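PDB 5G0A: transaminase from Bacillus megaterium, which transfers amino groups between amines and carbonyl compounds using pyridoxal-5'-phosphate, acting as an S-selective omega-transaminase of the class-III aminotransferase family. Local coordinates for residues D110-V115 / A309-K314; V264-D269 / Y287-D292; N268-T273 / K280-Q285. All blocks are in the same frame, centred on the assembly; numbering follows the deposited sequence.

All three contacts reach the large mixed sheet of the PLP-binding domain. Interaction 1 pairs one of its outermost strands, 112-118, with strand 308-313, and S313 N lies 2.9 Å from D292 O, where interaction 2 ends. Interactions 2 and 3 both start from strand 265-269, which delivers D269 to the cofactor, its OD2 2.8 Å from N1 of PLP; their centres are 10 Å apart. Y284 ties the group together: its OH is 3.1 Å from W111 NE1 of interaction 1, and its CE1 lies 3.6 Å from P291 CD of interaction 2. Interaction 1 stands farther from the active site, the side chain of A309 being about 11 Å from PLP.

Interaction 1 of 3, residues D110-V115 / A309-K314; sequences DWPGKV and AVLVSK
A309 lays its CB against V115 CG1 at the start of 309-314, where two antiparallel strands form one margin of the large mixed sheet of the PLP-binding domain. V310 adds a CA-H...O contact, its carbonyl oxygen receiving the CA-H of V115. L311 then fills the side of the sheet it shares with V115. Its CD1 reaches V115 CG2, while CD2 lies 3.6 Å from W111 CH2 and also meets P112 CB. The L311 carbonyl oxygen sits at the edge of the W111 indole, in its plane, and P112 CG covers part of one indole face; the indole N-H goes to Y284.

At V312 the register slips by one residue in a classic beta bulge: V312 O accepts from both G113 N (2.8 Å) and K114 N (3.2 Å), and V312 N returns a nearly straight bond to K114 O (2.9 Å, 171°). A CB on G113 would clash with the backbone of 312-314. S313 closes the strand as N-cap of helix 314-321, its OG bonded to I316 N. K314, the first helical residue, gives its backbone N to W111 O. Its side chain then bends at the last torsion (chi4 75°), which sets NZ 2.6 Å from D110 O, above that carbonyl plane, and 3.0 Å from P112 O.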
loop_
_atom_site.group_PDB
_atom_site.type_symbol
_atom_site.label_atom_id
_atom_site.label_comp_id
_atom_site.label_asym_id
_atom_site.label_seq_id
_atom_site.Cartn_x
_atom_site.Cartn_y
_atom_site.Cartn_z
ATOM N N ASP B 110 -18.195 31.080 12.276
ATOM C CA ASP B 110 -16.967 31.702 11.792
ATOM C C ASP B 110 -15.966 30.758 11.107
ATOM O O ASP B 110 -15.013 31.228 10.498
ATOM C CB ASP B 110 -16.270 32.482 12.922
ATOM C CG ASP B 110 -16.994 33.772 13.269
ATOM O OD1 ASP B 110 -17.917 34.159 12.528
ATOM O OD2 ASP B 110 -16.627 34.410 14.275
ATOM N N TRP B 111 -16.199 29.459 11.202
ATOM C CA TRP B 111 -15.254 28.484 10.603
ATOM C C TRP B 111 -15.200 28.531 9.066
ATOM O O TRP B 111 -14.128 28.348 8.504
ATOM C CB TRP B 111 -15.512 27.058 11.096
ATOM C CG TRP B 111 -16.641 26.286 10.405
ATOM C CD1 TRP B 111 -17.964 26.254 10.773
ATOM C CD2 TRP B 111 -16.529 25.416 9.260
ATOM N NE1 TRP B 111 -18.678 25.447 9.923
ATOM C CE2 TRP B 111 -17.836 24.920 8.980
ATOM C CE3 TRP B 111 -15.474 25.045 8.426
ATOM C CZ2 TRP B 111 -18.099 24.046 7.910
ATOM C CZ3 TRP B 111 -15.727 24.156 7.371
ATOM C CH2 TRP B 111 -17.028 23.670 7.123
ATOM N N PRO B 112 -16.331 28.835 8.384
ATOM C CA PRO B 112 -16.240 28.631 6.920
ATOM C C PRO B 112 -15.306 29.563 6.175
ATOM O O PRO B 112 -15.331 30.791 6.398
ATOM C CB PRO B 112 -17.692 28.829 6.442
ATOM C CG PRO B 112 -18.526 28.563 7.647
ATOM C CD PRO B 112 -17.725 29.061 8.811
ATOM N N GLY B 113 -14.498 28.977 5.276
ATOM C CA GLY B 113 -13.536 29.736 4.492
ATOM C C GLY B 113 -13.830 29.773 3.004
ATOM O O GLY B 113 -14.203 30.822 2.452
ATOM N N LYS B 114 -13.611 28.633 2.333
ATOM C CA LYS B 114 -13.777 28.562 0.888
ATOM C C LYS B 114 -14.402 27.223 0.446
ATOM O O LYS B 114 -14.280 26.226 1.124
ATOM C CB LYS B 114 -12.425 28.727 0.188
ATOM C CG LYS B 114 -11.909 30.158 0.102
ATOM C CD LYS B 114 -10.700 30.223 -0.808
ATOM C CE LYS B 114 -10.424 31.639 -1.312
ATOM N NZ LYS B 114 -9.416 31.552 -2.406
ATOM N N VAL B 115 -15.072 27.248 -0.702
ATOM C CA VAL B 115 -15.712 26.079 -1.304
ATOM C C VAL B 115 -14.972 25.672 -2.597
ATOM O O VAL B 115 -14.475 26.538 -3.379
ATOM C CB VAL B 115 -17.205 26.381 -1.664
ATOM C CG1 VAL B 115 -17.865 25.205 -2.375
ATOM C CG2 VAL B 115 -18.027 26.768 -0.440
ATOM N N ALA B 309 -19.672 19.340 -3.274
ATOM C CA ALA B 309 -18.808 20.436 -2.874
ATOM C C ALA B 309 -18.058 20.079 -1.620
ATOM O O ALA B 309 -18.553 19.308 -0.790
ATOM C CB ALA B 309 -19.623 21.699 -2.591
ATOM N N VAL B 310 -16.927 20.751 -1.451
ATOM C CA VAL B 310 -16.235 20.707 -0.164
ATOM C C VAL B 310 -16.096 22.132 0.352
ATOM O O VAL B 310 -15.827 23.054 -0.418
ATOM C CB VAL B 310 -14.868 19.955 -0.296
ATOM C CG1 VAL B 310 -13.958 20.650 -1.303
ATOM C CG2 VAL B 310 -14.186 19.878 1.071
ATOM N N LEU B 311 -16.305 22.313 1.655
ATOM C CA LEU B 311 -16.143 23.617 2.296
ATOM C C LEU B 311 -15.075 23.437 3.376
ATOM O O LEU B 311 -15.189 22.546 4.212
ATOM C CB LEU B 311 -17.450 24.065 2.938
ATOM C CG LEU B 311 -17.380 25.304 3.869
ATOM C CD1 LEU B 311 -16.948 26.541 3.087
ATOM C CD2 LEU B 311 -18.746 25.490 4.548
ATOM N N VAL B 312 -14.040 24.255 3.293
ATOM C CA VAL B 312 -12.921 24.168 4.229
ATOM C C VAL B 312 -12.875 25.435 5.079
ATOM O O VAL B 312 -13.362 26.496 4.659
ATOM C CB VAL B 312 -11.552 24.004 3.515
ATOM C CG1 VAL B 312 -11.561 22.802 2.554
ATOM C CG2 VAL B 312 -11.128 25.281 2.769
ATOM N N SER B 313 -12.279 25.303 6.261
ATOM C CA SER B 313 -12.142 26.427 7.225
ATOM C C SER B 313 -11.315 27.588 6.681
ATOM O O SER B 313 -10.554 27.439 5.727
ATOM C CB SER B 313 -11.520 25.913 8.535
ATOM O OG SER B 313 -10.171 25.529 8.307
ATOM N N LYS B 314 -11.429 28.748 7.324
ATOM C CA LYS B 314 -10.621 29.891 6.956
ATOM C C LYS B 314 -9.126 29.570 7.020
ATOM O O LYS B 314 -8.364 30.001 6.163
ATOM C CB LYS B 314 -10.940 31.067 7.888
ATOM C CG LYS B 314 -12.348 31.590 7.691
ATOM C CD LYS B 314 -12.594 32.855 8.509
ATOM C CE LYS B 314 -13.863 33.546 8.045
ATOM N NZ LYS B 314 -15.094 32.859 8.490
HETATM O O HOH W 1 -17.004 34.670 9.379
#

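Interaction 2 of 3, residues V264-D269 / Y287-D292; sequences VLWIND and YGVQPD. Unlike the reference sequence in segment 264-269: N268 (reference Thr). With PLP (pyridoxal-5'-phosphate), chain K.
D292 OD2 is held by two donors: W266 N donates to it at 2.8 Å in a nearly straight bond (168°), and R256, on helix 251-262, forms a salt bridge with the same oxygen. The W266 N-H arrives on the anti side, a little out of the carboxylate plane. CG of D292 is anti to its carbonyl carbon (chi1 -64°), which puts CG 3.7 Å from L265 CD2. In return D292 N donates to W266 O, in the plane of that carbonyl, at 2.9 Å. One residue of the strand is thus held through both its N-H and its C=O by one aspartate, and the guanidinium of R256 would probably favour the charged carboxylate.

Strand 265-269 is an inner strand of the mixed sheet of the PLP-binding domain, and 287-292 is the end of the loop that leads from it into the neighbouring parallel strand 293-296. The touching parts, 264-268 and 289-292, run 109° apart, and D292 meets the strand at W266 just before strand 293-296 begins.

The W266 indole carries the apolar part. P291 CB sits over one face of its six-membered ring in a CH-pi contact, 4.0 Å from the centroid. The V289 and W266 side chains cross at about a right angle, V289 CG2 lying 3.6 Å from W266 CZ3. W266 NE1 is bonded to T236, a residue of strand 231-236 that also binds N268 OD1. At the far end of the strand, D269 OD2 lies 2.8 Å from PLP N1 and has H149 as a further partner.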
loop_
_atom_site.group_PDB
_atom_site.type_symbol
_atom_site.label_atom_id
_atom_site.label_comp_id
_atom_site.label_asym_id
_atom_site.label_seq_id
_atom_site.Cartn_x
_atom_site.Cartn_y
_atom_site.Cartn_z
ATOM N N VAL B 264 -5.506 17.275 15.198
ATOM C CA VAL B 264 -5.952 16.498 14.017
ATOM C C VAL B 264 -7.206 17.201 13.493
ATOM O O VAL B 264 -7.978 17.772 14.281
ATOM C CB VAL B 264 -6.216 15.038 14.463
ATOM C CG1 VAL B 264 -7.056 14.237 13.477
ATOM C CG2 VAL B 264 -4.883 14.337 14.773
ATOM N N LEU B 265 -7.382 17.218 12.176
ATOM C CA LEU B 265 -8.592 17.794 11.600
ATOM C C LEU B 265 -9.835 16.920 11.822
ATOM O O LEU B 265 -9.747 15.701 11.972
ATOM C CB LEU B 265 -8.394 18.072 10.097
ATOM C CG LEU B 265 -7.310 19.058 9.685
ATOM C CD1 LEU B 265 -7.197 19.098 8.153
ATOM C CD2 LEU B 265 -7.558 20.469 10.270
ATOM N N TRP B 266 -11.004 17.573 11.850
ATOM C CA TRP B 266 -12.278 16.887 11.831
ATOM C C TRP B 266 -13.041 17.217 10.546
ATOM O O TRP B 266 -13.385 18.376 10.281
ATOM C CB TRP B 266 -13.133 17.212 13.100
ATOM C CG TRP B 266 -14.524 16.652 13.043
ATOM C CD1 TRP B 266 -14.902 15.419 12.561
ATOM C CD2 TRP B 266 -15.730 17.287 13.494
ATOM N NE1 TRP B 266 -16.265 15.268 12.660
ATOM C CE2 TRP B 266 -16.795 16.393 13.233
ATOM C CE3 TRP B 266 -16.018 18.531 14.099
ATOM C CZ2 TRP B 266 -18.128 16.701 13.535
ATOM C CZ3 TRP B 266 -17.349 18.824 14.399
ATOM C CH2 TRP B 266 -18.379 17.921 14.114
ATOM N N ILE B 267 -13.230 16.193 9.718
ATOM C CA ILE B 267 -14.045 16.307 8.512
ATOM C C ILE B 267 -15.396 15.724 8.866
ATOM O O ILE B 267 -15.500 14.551 9.221
ATOM C CB ILE B 267 -13.461 15.462 7.340
ATOM C CG1 ILE B 267 -12.019 15.895 7.014
ATOM C CG2 ILE B 267 -14.416 15.561 6.127
ATOM C CD1 ILE B 267 -11.287 14.935 6.052
ATOM N N ASN B 268 -16.461 16.524 8.772
ATOM C CA ASN B 268 -17.777 15.897 8.832
ATOM C C ASN B 268 -18.407 15.786 7.448
ATOM O O ASN B 268 -18.458 16.760 6.709
ATOM C CB ASN B 268 -18.760 16.574 9.805
ATOM C CG ASN B 268 -19.983 15.723 10.028
ATOM O OD1 ASN B 268 -19.883 14.551 10.447
ATOM N ND2 ASN B 268 -21.154 16.271 9.702
ATOM N N ASP B 269 -18.827 14.570 7.121
ATOM C CA ASP B 269 -19.405 14.260 5.822
ATOM C C ASP B 269 -20.897 14.578 5.875
ATOM O O ASP B 269 -21.664 13.864 6.531
ATOM C CB ASP B 269 -19.172 12.769 5.506
ATOM C CG ASP B 269 -19.602 12.387 4.081
ATOM O OD1 ASP B 269 -20.304 13.184 3.418
ATOM O OD2 ASP B 269 -19.212 11.285 3.638
ATOM N N TYR B 287 -25.152 19.601 17.359
ATOM C CA TYR B 287 -24.172 19.250 18.410
ATOM C C TYR B 287 -23.336 20.395 18.990
ATOM O O TYR B 287 -22.429 20.158 19.797
ATOM C CB TYR B 287 -23.279 18.077 17.921
ATOM C CG TYR B 287 -24.127 16.896 17.543
ATOM C CD1 TYR B 287 -24.648 16.057 18.530
ATOM C CD2 TYR B 287 -24.506 16.670 16.205
ATOM C CE1 TYR B 287 -25.476 15.003 18.205
ATOM C CE2 TYR B 287 -25.335 15.620 15.876
ATOM C CZ TYR B 287 -25.812 14.796 16.883
ATOM O OH TYR B 287 -26.633 13.759 16.578
ATOM N N GLY B 288 -23.618 21.625 18.585
ATOM C CA GLY B 288 -22.960 22.798 19.192
ATOM C C GLY B 288 -21.481 22.959 18.865
ATOM O O GLY B 288 -20.734 23.595 19.618
ATOM N N VAL B 289 -21.058 22.382 17.732
ATOM C CA VAL B 289 -19.657 22.389 17.338
ATOM C C VAL B 289 -19.484 22.802 15.883
ATOM O O VAL B 289 -20.457 22.993 15.151
ATOM C CB VAL B 289 -18.959 21.022 17.583
ATOM C CG1 VAL B 289 -18.766 20.772 19.071
ATOM C CG2 VAL B 289 -19.727 19.868 16.928
ATOM N N GLN B 290 -18.234 22.986 15.483
ATOM C CA GLN B 290 -17.926 23.397 14.125
ATOM C C GLN B 290 -16.769 22.514 13.653
ATOM O O GLN B 290 -15.784 22.327 14.386
ATOM C CB GLN B 290 -17.570 24.888 14.067
ATOM C CG GLN B 290 -18.803 25.785 14.288
ATOM C CD GLN B 290 -18.527 27.284 14.275
ATOM O OE1 GLN B 290 -17.621 27.770 13.607
ATOM N NE2 GLN B 290 -19.351 28.036 15.017
ATOM N N PRO B 291 -16.894 21.949 12.448
ATOM C CA PRO B 291 -15.834 21.111 11.889
ATOM C C PRO B 291 -14.749 21.935 11.196
ATOM O O PRO B 291 -14.843 23.172 11.123
ATOM C CB PRO B 291 -16.595 20.263 10.847
ATOM C CG PRO B 291 -17.644 21.234 10.334
ATOM C CD PRO B 291 -18.069 22.038 11.544
ATOM N N ASP B 292 -13.718 21.247 10.679
ATOM C CA ASP B 292 -12.676 21.896 9.890
ATOM C C ASP B 292 -13.001 21.859 8.398
ATOM O O ASP B 292 -12.596 22.734 7.634
ATOM C CB ASP B 292 -11.333 21.186 10.130
ATOM C CG ASP B 292 -10.867 21.320 11.575
ATOM O OD1 ASP B 292 -10.430 22.433 11.944
ATOM O OD2 ASP B 292 -10.953 20.338 12.325
HETATM N N1 PLP K . -21.078 10.355 1.762
HETATM C C2 PLP K . -22.271 10.047 2.325
HETATM C C2A PLP K . -22.459 10.188 3.820
HETATM C C3 PLP K . -23.412 9.652 1.466
HETATM O O3 PLP K . -24.624 9.380 1.970
HETATM C C4 PLP K . -23.202 9.559 0.013
HETATM C C4A PLP K . -24.364 9.196 -0.911
HETATM C C5 PLP K . -21.832 9.879 -0.459
HETATM C C6 PLP K . -20.842 10.234 0.445
HETATM C C5A PLP K . -21.442 9.763 -1.925
HETATM O O4P PLP K . -22.176 10.614 -2.779
HETATM P P PLP K . -22.291 10.186 -4.336
HETATM O O1P PLP K . -22.947 11.419 -4.896
HETATM O O2P PLP K . -20.906 9.904 -4.891
HETATM O O3P PLP K . -23.175 8.967 -4.356
#

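Interaction 3 of 3, residues N268-T273 / K280-Q285; sequences NDEVLT and KWFGYQ. Unlike the reference sequence in segment 268-273: N268 (reference Thr). With PLP (pyridoxal-5'-phosphate), chain K.
E270 reaches across to the backbone of G283 and Y284 with both carboxylate oxygens, closing the loop that follows strand 265-269 in the PLP-binding domain of this class-III aminotransferase. E270 OE1 accepts from G283 N at 2.8 Å, on its syn side and 24° out of the carboxylate plane. E270 OE2 uses its syn lone pair for Y284 N at 2.9 Å, so the carboxylate spans two successive N-H groups at the start of the 3-10 segment that begins at G283. OE1 has a second donor, T273 OG1, which comes from above the carboxylate plane on the face opposite G283 N. The bend at chi2 (-74°) carries CD round toward the loop. An alanine here would probably leave the N-H groups of G283 and Y284 and the T273 hydroxyl without their acceptor, and the turn less firmly fixed.

Around these bonds the ring contacts are edge-on. E270 OE1 lies at the edge of the F282 ring, in its plane, with the carboxylate turned 79° from that ring; E270 OE2 is 3.3 Å from Y284 CD2, also near the plane of its ring. The Y284 hydroxyl goes elsewhere, to E109 and W111.

A water adds one more bridge, donating to T273 O and K280 O. On the cofactor side, V271 CG1 packs 3.6 Å from PLP C4. An Asx turn stands behind it: V271 N donates to D269 OD1 at 3.1 Å, nearly in line with the C-O bond of that oxygen.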
loop_
_atom_site.group_PDB
_atom_site.type_symbol
_atom_site.label_atom_id
_atom_site.label_comp_id
_atom_site.label_asym_id
_atom_site.label_seq_id
_atom_site.Cartn_x
_atom_site.Cartn_y
_atom_site.Cartn_z
ATOM N N ASN B 268 -16.461 16.524 8.772
ATOM C CA ASN B 268 -17.777 15.897 8.832
ATOM C C ASN B 268 -18.407 15.786 7.448
ATOM O O ASN B 268 -18.458 16.760 6.709
ATOM C CB ASN B 268 -18.760 16.574 9.805
ATOM C CG ASN B 268 -19.983 15.723 10.028
ATOM O OD1 ASN B 268 -19.883 14.551 10.447
ATOM N ND2 ASN B 268 -21.154 16.271 9.702
ATOM N N ASP B 269 -18.827 14.570 7.121
ATOM C CA ASP B 269 -19.405 14.260 5.822
ATOM C C ASP B 269 -20.897 14.578 5.875
ATOM O O ASP B 269 -21.664 13.864 6.531
ATOM C CB ASP B 269 -19.172 12.769 5.506
ATOM C CG ASP B 269 -19.602 12.387 4.081
ATOM O OD1 ASP B 269 -20.304 13.184 3.418
ATOM O OD2 ASP B 269 -19.212 11.285 3.638
ATOM N N GLU B 270 -21.281 15.671 5.208
ATOM C CA GLU B 270 -22.668 16.134 5.194
ATOM C C GLU B 270 -23.364 15.815 3.888
ATOM O O GLU B 270 -24.365 16.445 3.562
ATOM C CB GLU B 270 -22.713 17.655 5.382
ATOM C CG GLU B 270 -22.374 18.173 6.790
ATOM C CD GLU B 270 -23.482 17.925 7.816
ATOM O OE1 GLU B 270 -24.664 17.721 7.434
ATOM O OE2 GLU B 270 -23.179 17.948 9.031
ATOM N N VAL B 271 -22.833 14.878 3.108
ATOM C CA VAL B 271 -23.460 14.615 1.801
ATOM C C VAL B 271 -24.895 14.161 1.984
ATOM O O VAL B 271 -25.774 14.587 1.239
ATOM C CB VAL B 271 -22.680 13.561 0.976
ATOM C CG1 VAL B 271 -23.492 13.119 -0.250
ATOM C CG2 VAL B 271 -21.344 14.141 0.540
ATOM N N LEU B 272 -25.138 13.306 2.980
ATOM C CA LEU B 272 -26.506 12.886 3.248
ATOM C C LEU B 272 -27.249 13.792 4.235
ATOM O O LEU B 272 -28.411 14.153 3.985
ATOM C CB LEU B 272 -26.562 11.422 3.675
ATOM C CG LEU B 272 -27.964 10.800 3.700
ATOM C CD1 LEU B 272 -27.946 9.379 3.136
ATOM C CD2 LEU B 272 -28.524 10.850 5.115
ATOM N N THR B 273 -26.600 14.176 5.330
ATOM C CA THR B 273 -27.321 14.956 6.363
ATOM C C THR B 273 -27.458 16.441 6.052
ATOM O O THR B 273 -28.126 17.182 6.801
ATOM C CB THR B 273 -26.659 14.817 7.746
ATOM O OG1 THR B 273 -25.285 15.211 7.634
ATOM C CG2 THR B 273 -26.771 13.371 8.246
ATOM N N LYS B 280 -32.103 20.976 10.566
ATOM C CA LYS B 280 -31.225 22.142 10.641
ATOM C C LYS B 280 -30.501 22.191 9.296
ATOM O O LYS B 280 -30.637 21.246 8.501
ATOM C CB LYS B 280 -30.225 22.014 11.800
ATOM C CG LYS B 280 -30.880 22.087 13.182
ATOM C CD LYS B 280 -29.859 22.127 14.308
ATOM C CE LYS B 280 -30.563 22.312 15.660
ATOM N NZ LYS B 280 -31.011 23.729 15.860
ATOM N N TRP B 281 -29.781 23.271 9.016
ATOM C CA TRP B 281 -29.066 23.357 7.724
ATOM C C TRP B 281 -28.132 22.151 7.555
ATOM O O TRP B 281 -28.137 21.497 6.506
ATOM C CB TRP B 281 -28.323 24.661 7.565
ATOM C CG TRP B 281 -29.253 25.748 7.072
ATOM C CD1 TRP B 281 -29.743 26.794 7.808
ATOM C CD2 TRP B 281 -29.818 25.875 5.757
ATOM N NE1 TRP B 281 -30.592 27.572 7.027
ATOM C CE2 TRP B 281 -30.633 27.047 5.761
ATOM C CE3 TRP B 281 -29.707 25.132 4.573
ATOM C CZ2 TRP B 281 -31.337 27.473 4.636
ATOM C CZ3 TRP B 281 -30.410 25.567 3.439
ATOM C CH2 TRP B 281 -31.211 26.723 3.481
ATOM N N PHE B 282 -27.375 21.838 8.609
ATOM C CA PHE B 282 -26.445 20.692 8.556
ATOM C C PHE B 282 -26.528 19.823 9.798
ATOM O O PHE B 282 -26.833 20.316 10.887
ATOM C CB PHE B 282 -25.013 21.181 8.374
ATOM C CG PHE B 282 -24.781 21.844 7.059
ATOM C CD1 PHE B 282 -24.611 21.073 5.917
ATOM C CD2 PHE B 282 -24.759 23.226 6.946
ATOM C CE1 PHE B 282 -24.393 21.685 4.671
ATOM C CE2 PHE B 282 -24.537 23.844 5.721
ATOM C CZ PHE B 282 -24.378 23.075 4.580
ATOM N N GLY B 283 -26.266 18.530 9.619
ATOM C CA GLY B 283 -26.340 17.553 10.706
ATOM C C GLY B 283 -25.487 17.917 11.906
ATOM O O GLY B 283 -25.930 17.722 13.048
ATOM N N TYR B 284 -24.286 18.441 11.672
ATOM C CA TYR B 284 -23.378 18.763 12.796
ATOM C C TYR B 284 -23.960 19.838 13.709
ATOM O O TYR B 284 -23.552 19.957 14.864
ATOM C CB TYR B 284 -21.954 19.172 12.337
ATOM C CG TYR B 284 -21.850 20.540 11.682
ATOM C CD1 TYR B 284 -21.695 21.699 12.459
ATOM C CD2 TYR B 284 -21.888 20.673 10.289
ATOM C CE1 TYR B 284 -21.589 22.942 11.872
ATOM C CE2 TYR B 284 -21.784 21.925 9.680
ATOM C CZ TYR B 284 -21.658 23.054 10.488
ATOM O OH TYR B 284 -21.547 24.290 9.915
ATOM N N GLN B 285 -24.877 20.639 13.175
ATOM C CA GLN B 285 -25.438 21.776 13.938
ATOM C C GLN B 285 -26.309 21.373 15.120
ATOM O O GLN B 285 -26.612 22.207 15.991
ATOM C CB GLN B 285 -26.193 22.737 13.017
ATOM C CG GLN B 285 -25.249 23.410 12.035
ATOM C CD GLN B 285 -25.953 24.324 11.056
ATOM O OE1 GLN B 285 -26.992 23.977 10.479
ATOM N NE2 GLN B 285 -25.390 25.497 10.866
HETATM N N1 PLP K . -21.078 10.355 1.762
HETATM C C2 PLP K . -22.271 10.047 2.325
HETATM C C2A PLP K . -22.459 10.188 3.820
HETATM C C3 PLP K . -23.412 9.652 1.466
HETATM O O3 PLP K . -24.624 9.380 1.970
HETATM C C4 PLP K . -23.202 9.559 0.013
HETATM C C4A PLP K . -24.364 9.196 -0.911
HETATM C C5 PLP K . -21.832 9.879 -0.459
HETATM C C6 PLP K . -20.842 10.234 0.445
HETATM C C5A PLP K . -21.442 9.763 -1.925
HETATM O O4P PLP K . -22.176 10.614 -2.779
HETATM P P PLP K . -22.291 10.186 -4.336
HETATM O O1P PLP K . -22.947 11.419 -4.896
HETATM O O2P PLP K . -20.906 9.904 -4.891
HETATM O O3P PLP K . -23.175 8.967 -4.356
HETATM O O HOH W 2 -29.637 18.743 8.241
#